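Local coordinates for protein putative methyltransferase (PDB 7DMB) that binds S-adenosyl-L-homocysteine and probably acts in trans as a methyltransferase alongside a polyketide synthase in calbistrin biosynthesis, at residues M61-Q72 and R123-V134. Sequence-based numbering, arbitrary orientation.
Sequences MIARMWVLCAIQ and RLKAMNEMRERV
Met130 reaches from helix 120-134 into a hole on helix 56-79 formed by Met61, Arg64, Met65 and Leu68. Its CB lies against SD of Met65, 3.8 Å away. Farther out, Met130 SD meets Leu68 CD1 and the extended aliphatic arm of Arg64, with Arg64 CD 3.6 Å away. A bend at the last torsion (chi3 47°) then turns CE in against helix 56-79, between Met65 CB and Met61 CG, with the backbone O of Met61 also close by. Two further knobs continue the seam: Leu68 sits among Arg123, Ala126, Met127 and Met130, and Met127 places its CE 3.7 Å from SG of Cys69. Past these methionines, the seam ends in a side-chain hydrogen bond. Arg123 NE donates to Gln72 OE1 (2.6 Å), the acceptor lying in the guanidinium plane and the donor almost in line with the C=O bond, while Ile71 CG2 covers one guanidinium face at 3.5 Å from NE. Asp120 fixes both partners, through a salt bridge to Arg123 NH2 and through its backbone O, which accepts from Gln72 NE2. Helix 140-157 adds Trp147 and Tyr150 against Met127. The axes of segments 61-72 and 123-134 approach to 9.9 Å, with their directions 145° apart: antiparallel knobs-into-holes packing within a mainly helical region, away from the cofactor site of the Rossmann-like methyltransferase fold.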
loop_
_atom_site.group_PDB
_atom_site.type_symbol
_atom_site.label_atom_id
_atom_site.label_comp_id
_atom_site.label_asym_id
_atom_site.label_seq_id
_atom_site.Cartn_x
_atom_site.Cartn_y
_atom_site.Cartn_z
ATOM N N MET A 61 -9.211 -8.790 -13.919
ATOM C CA MET A 61 -10.149 -9.566 -13.116
ATOM C C MET A 61 -10.626 -8.753 -11.918
ATOM O O MET A 61 -11.821 -8.747 -11.596
ATOM C CB MET A 61 -9.488 -10.862 -12.659
ATOM C CG MET A 61 -10.447 -11.895 -12.110
ATOM S SD MET A 61 -9.612 -13.096 -11.063
ATOM C CE MET A 61 -8.502 -13.826 -12.263
ATOM N N ILE A 62 -9.691 -8.056 -11.255
ATOM C CA ILE A 62 -10.017 -7.208 -10.108
ATOM C C ILE A 62 -10.944 -6.078 -10.536
ATOM O O ILE A 62 -11.986 -5.830 -9.919
ATOM C CB ILE A 62 -8.725 -6.656 -9.473
ATOM C CG1 ILE A 62 -8.014 -7.738 -8.667
ATOM C CG2 ILE A 62 -9.009 -5.427 -8.598
ATOM C CD1 ILE A 62 -6.636 -7.344 -8.252
ATOM N N ALA A 63 -10.560 -5.360 -11.588
ATOM C CA ALA A 63 -11.359 -4.231 -12.027
ATOM C C ALA A 63 -12.772 -4.683 -12.355
ATOM O O ALA A 63 -13.754 -4.066 -11.922
ATOM C CB ALA A 63 -10.696 -3.571 -13.236
ATOM N N ARG A 64 -12.880 -5.786 -13.106
ATOM C CA ARG A 64 -14.170 -6.367 -13.450
ATOM C C ARG A 64 -15.016 -6.610 -12.211
ATOM O O ARG A 64 -16.222 -6.319 -12.202
ATOM C CB ARG A 64 -13.956 -7.679 -14.209
ATOM C CG ARG A 64 -15.240 -8.425 -14.535
ATOM C CD ARG A 64 -14.943 -9.777 -15.175
ATOM N NE ARG A 64 -16.162 -10.505 -15.507
ATOM C CZ ARG A 64 -16.889 -10.290 -16.600
ATOM N NH1 ARG A 64 -16.529 -9.361 -17.478
ATOM N NH2 ARG A 64 -17.984 -11.008 -16.816
ATOM N N MET A 65 -14.389 -7.114 -11.145
ATOM C CA MET A 65 -15.135 -7.483 -9.951
ATOM C C MET A 65 -15.625 -6.258 -9.199
ATOM O O MET A 65 -16.798 -6.192 -8.811
ATOM C CB MET A 65 -14.286 -8.338 -9.022
ATOM C CG MET A 65 -15.042 -8.689 -7.757
ATOM S SD MET A 65 -16.298 -9.945 -8.101
ATOM C CE MET A 65 -17.107 -10.120 -6.521
ATOM N N TRP A 66 -14.729 -5.292 -8.934
ATOM C CA TRP A 66 -15.182 -4.142 -8.160
ATOM C C TRP A 66 -16.142 -3.290 -8.971
ATOM O O TRP A 66 -17.009 -2.641 -8.389
ATOM C CB TRP A 66 -14.003 -3.323 -7.601
ATOM C CG TRP A 66 -13.376 -2.278 -8.508
ATOM C CD1 TRP A 66 -12.157 -2.368 -9.138
ATOM C CD2 TRP A 66 -13.897 -0.980 -8.839
ATOM N NE1 TRP A 66 -11.904 -1.223 -9.850
ATOM C CE2 TRP A 66 -12.957 -0.355 -9.689
ATOM C CE3 TRP A 66 -15.072 -0.288 -8.512
ATOM C CZ2 TRP A 66 -13.156 0.923 -10.215
ATOM C CZ3 TRP A 66 -15.267 0.992 -9.047
ATOM C CH2 TRP A 66 -14.315 1.577 -9.884
ATOM N N VAL A 67 -16.043 -3.311 -10.304
ATOM C CA VAL A 67 -17.044 -2.616 -11.116
ATOM C C VAL A 67 -18.411 -3.288 -10.969
ATOM O O VAL A 67 -19.446 -2.616 -10.867
ATOM C CB VAL A 67 -16.606 -2.554 -12.596
ATOM C CG1 VAL A 67 -17.801 -2.166 -13.496
ATOM C CG2 VAL A 67 -15.446 -1.568 -12.784
ATOM N N LEU A 68 -18.438 -4.620 -10.972
ATOM C CA LEU A 68 -19.694 -5.341 -10.776
ATOM C C LEU A 68 -20.313 -5.026 -9.414
ATOM O O LEU A 68 -21.508 -4.711 -9.323
ATOM C CB LEU A 68 -19.459 -6.844 -10.929
ATOM C CG LEU A 68 -19.322 -7.409 -12.343
ATOM C CD1 LEU A 68 -18.580 -8.768 -12.297
ATOM C CD2 LEU A 68 -20.703 -7.579 -12.979
ATOM N N CYS A 69 -19.525 -5.139 -8.336
ATOM C CA CYS A 69 -20.032 -4.749 -7.019
ATOM C C CYS A 69 -20.508 -3.299 -6.994
ATOM O O CYS A 69 -21.527 -2.996 -6.362
ATOM C CB CYS A 69 -18.972 -4.942 -5.922
ATOM S SG CYS A 69 -18.069 -6.546 -5.940
ATOM N N ALA A 70 -19.748 -2.384 -7.617
ATOM C CA ALA A 70 -20.108 -0.971 -7.573
ATOM C C ALA A 70 -21.446 -0.729 -8.264
ATOM O O ALA A 70 -22.277 0.032 -7.763
ATOM C CB ALA A 70 -19.011 -0.113 -8.206
ATOM N N ILE A 71 -21.673 -1.382 -9.408
ATOM C CA ILE A 71 -22.976 -1.329 -10.077
ATOM C C ILE A 71 -24.064 -1.862 -9.156
ATOM O O ILE A 71 -25.132 -1.257 -8.999
ATOM C CB ILE A 71 -22.934 -2.129 -11.391
ATOM C CG1 ILE A 71 -21.951 -1.506 -12.394
ATOM C CG2 ILE A 71 -24.356 -2.262 -11.985
ATOM C CD1 ILE A 71 -21.561 -2.458 -13.555
ATOM N N GLN A 72 -23.791 -3.004 -8.517
ATOM C CA GLN A 72 -24.749 -3.652 -7.635
ATOM C C GLN A 72 -25.041 -2.827 -6.397
ATOM O O GLN A 72 -26.051 -3.071 -5.739
ATOM C CB GLN A 72 -24.224 -5.040 -7.228
ATOM C CG GLN A 72 -25.304 -6.079 -6.949
ATOM C CD GLN A 72 -26.013 -6.561 -8.204
ATOM O OE1 GLN A 72 -25.683 -6.160 -9.313
ATOM N NE2 GLN A 72 -26.992 -7.433 -8.028
ATOM N N ARG A 123 -25.941 -10.301 -12.512
ATOM C CA ARG A 123 -24.734 -9.689 -11.958
ATOM C C ARG A 123 -24.291 -10.408 -10.687
ATOM O O ARG A 123 -23.097 -10.673 -10.484
ATOM C CB ARG A 123 -24.975 -8.208 -11.680
ATOM C CG ARG A 123 -24.474 -7.267 -12.778
ATOM C CD ARG A 123 -24.448 -5.830 -12.293
ATOM N NE ARG A 123 -25.767 -5.416 -11.829
ATOM C CZ ARG A 123 -26.708 -4.883 -12.608
ATOM N NH1 ARG A 123 -26.473 -4.678 -13.893
ATOM N NH2 ARG A 123 -27.887 -4.551 -12.097
ATOM N N LEU A 124 -25.245 -10.723 -9.811
ATOM C CA LEU A 124 -24.923 -11.532 -8.644
ATOM C C LEU A 124 -24.302 -12.864 -9.058
ATOM O O LEU A 124 -23.356 -13.345 -8.416
ATOM C CB LEU A 124 -26.186 -11.757 -7.812
ATOM C CG LEU A 124 -26.475 -10.805 -6.646
ATOM C CD1 LEU A 124 -27.652 -11.348 -5.836
ATOM C CD2 LEU A 124 -25.240 -10.611 -5.742
ATOM N N LYS A 125 -24.805 -13.462 -10.145
ATOM C CA LYS A 125 -24.252 -14.733 -10.617
ATOM C C LYS A 125 -22.811 -14.572 -11.086
ATOM O O LYS A 125 -21.954 -15.415 -10.796
ATOM C CB LYS A 125 -25.114 -15.298 -11.747
ATOM C CG LYS A 125 -24.637 -16.666 -12.293
ATOM C CD LYS A 125 -25.025 -16.831 -13.773
ATOM C CE LYS A 125 -24.781 -18.242 -14.270
ATOM N NZ LYS A 125 -25.356 -19.238 -13.327
ATOM N N ALA A 126 -22.531 -13.493 -11.816
ATOM C CA ALA A 126 -21.165 -13.211 -12.242
ATOM C C ALA A 126 -20.246 -12.942 -11.050
ATOM O O ALA A 126 -19.125 -13.453 -11.001
ATOM C CB ALA A 126 -21.164 -12.027 -13.214
ATOM N N MET A 127 -20.706 -12.151 -10.073
ATOM C CA MET A 127 -19.883 -11.896 -8.898
ATOM C C MET A 127 -19.542 -13.195 -8.171
ATOM O O MET A 127 -18.394 -13.407 -7.762
ATOM C CB MET A 127 -20.588 -10.910 -7.957
ATOM C CG MET A 127 -20.567 -9.431 -8.416
ATOM S SD MET A 127 -21.957 -8.470 -7.739
ATOM C CE MET A 127 -21.349 -8.142 -6.100
ATOM N N ASN A 128 -20.507 -14.108 -8.051
ATOM C CA ASN A 128 -20.228 -15.331 -7.305
ATOM C C ASN A 128 -19.353 -16.297 -8.091
ATOM O O ASN A 128 -18.572 -17.051 -7.488
ATOM C CB ASN A 128 -21.539 -15.975 -6.872
ATOM C CG ASN A 128 -22.191 -15.205 -5.739
ATOM O OD1 ASN A 128 -21.499 -14.701 -4.854
ATOM N ND2 ASN A 128 -23.511 -15.083 -5.770
ATOM N N GLU A 129 -19.456 -16.276 -9.422
ATOM C CA GLU A 129 -18.528 -17.021 -10.262
ATOM C C GLU A 129 -17.095 -16.517 -10.103
ATOM O O GLU A 129 -16.146 -17.305 -10.198
ATOM C CB GLU A 129 -18.954 -16.917 -11.729
ATOM C CG GLU A 129 -19.721 -18.111 -12.271
ATOM C CD GLU A 129 -20.791 -17.722 -13.294
ATOM O OE1 GLU A 129 -20.611 -16.706 -14.017
ATOM O OE2 GLU A 129 -21.817 -18.435 -13.363
ATOM N N MET A 130 -16.909 -15.212 -9.892
ATOM C CA MET A 130 -15.553 -14.692 -9.757
ATOM C C MET A 130 -14.954 -15.067 -8.401
ATOM O O MET A 130 -13.777 -15.444 -8.318
ATOM C CB MET A 130 -15.557 -13.186 -9.979
ATOM C CG MET A 130 -15.970 -12.810 -11.405
ATOM S SD MET A 130 -15.465 -11.140 -11.845
ATOM C CE MET A 130 -13.780 -11.185 -11.262
ATOM N N ARG A 131 -15.764 -15.013 -7.341
ATOM C CA ARG A 131 -15.325 -15.503 -6.038
ATOM C C ARG A 131 -14.949 -16.974 -6.105
ATOM O O ARG A 131 -13.878 -17.377 -5.632
ATOM C CB ARG A 131 -16.422 -15.279 -5.007
ATOM C CG ARG A 131 -16.819 -13.829 -4.902
ATOM C CD ARG A 131 -18.094 -13.670 -4.118
ATOM N NE ARG A 131 -17.890 -13.954 -2.696
ATOM C CZ ARG A 131 -18.836 -14.432 -1.898
ATOM N NH1 ARG A 131 -20.043 -14.687 -2.388
ATOM N NH2 ARG A 131 -18.580 -14.647 -0.615
ATOM N N GLU A 132 -15.821 -17.793 -6.701
ATOM C CA GLU A 132 -15.564 -19.223 -6.771
ATOM C C GLU A 132 -14.289 -19.511 -7.549
ATOM O O GLU A 132 -13.514 -20.402 -7.174
ATOM C CB GLU A 132 -16.761 -19.939 -7.404
ATOM C CG GLU A 132 -16.879 -21.402 -7.043
ATOM C CD GLU A 132 -15.736 -22.253 -7.593
ATOM O OE1 GLU A 132 -15.322 -22.036 -8.752
ATOM O OE2 GLU A 132 -15.252 -23.139 -6.860
ATOM N N ARG A 133 -14.058 -18.767 -8.636
ATOM C CA ARG A 133 -12.850 -18.947 -9.431
ATOM C C ARG A 133 -11.559 -18.760 -8.614
ATOM O O ARG A 133 -10.578 -19.483 -8.827
ATOM C CB ARG A 133 -12.878 -17.965 -10.604
ATOM C CG ARG A 133 -12.225 -18.457 -11.878
ATOM C CD ARG A 133 -12.743 -17.672 -13.075
ATOM N NE ARG A 133 -12.257 -16.293 -13.117
ATOM C CZ ARG A 133 -11.484 -15.803 -14.081
ATOM N NH1 ARG A 133 -11.114 -16.588 -15.084
ATOM N NH2 ARG A 133 -11.093 -14.539 -14.054
ATOM N N VAL A 134 -11.535 -17.793 -7.686
ATOM C CA VAL A 134 -10.299 -17.399 -7.018
ATOM C C VAL A 134 -10.171 -17.979 -5.617
ATOM O O VAL A 134 -9.146 -17.749 -4.946
ATOM C CB VAL A 134 -10.153 -15.868 -6.965
ATOM C CG1 VAL A 134 -10.193 -15.284 -8.357
ATOM C CG2 VAL A 134 -11.243 -15.258 -6.106
#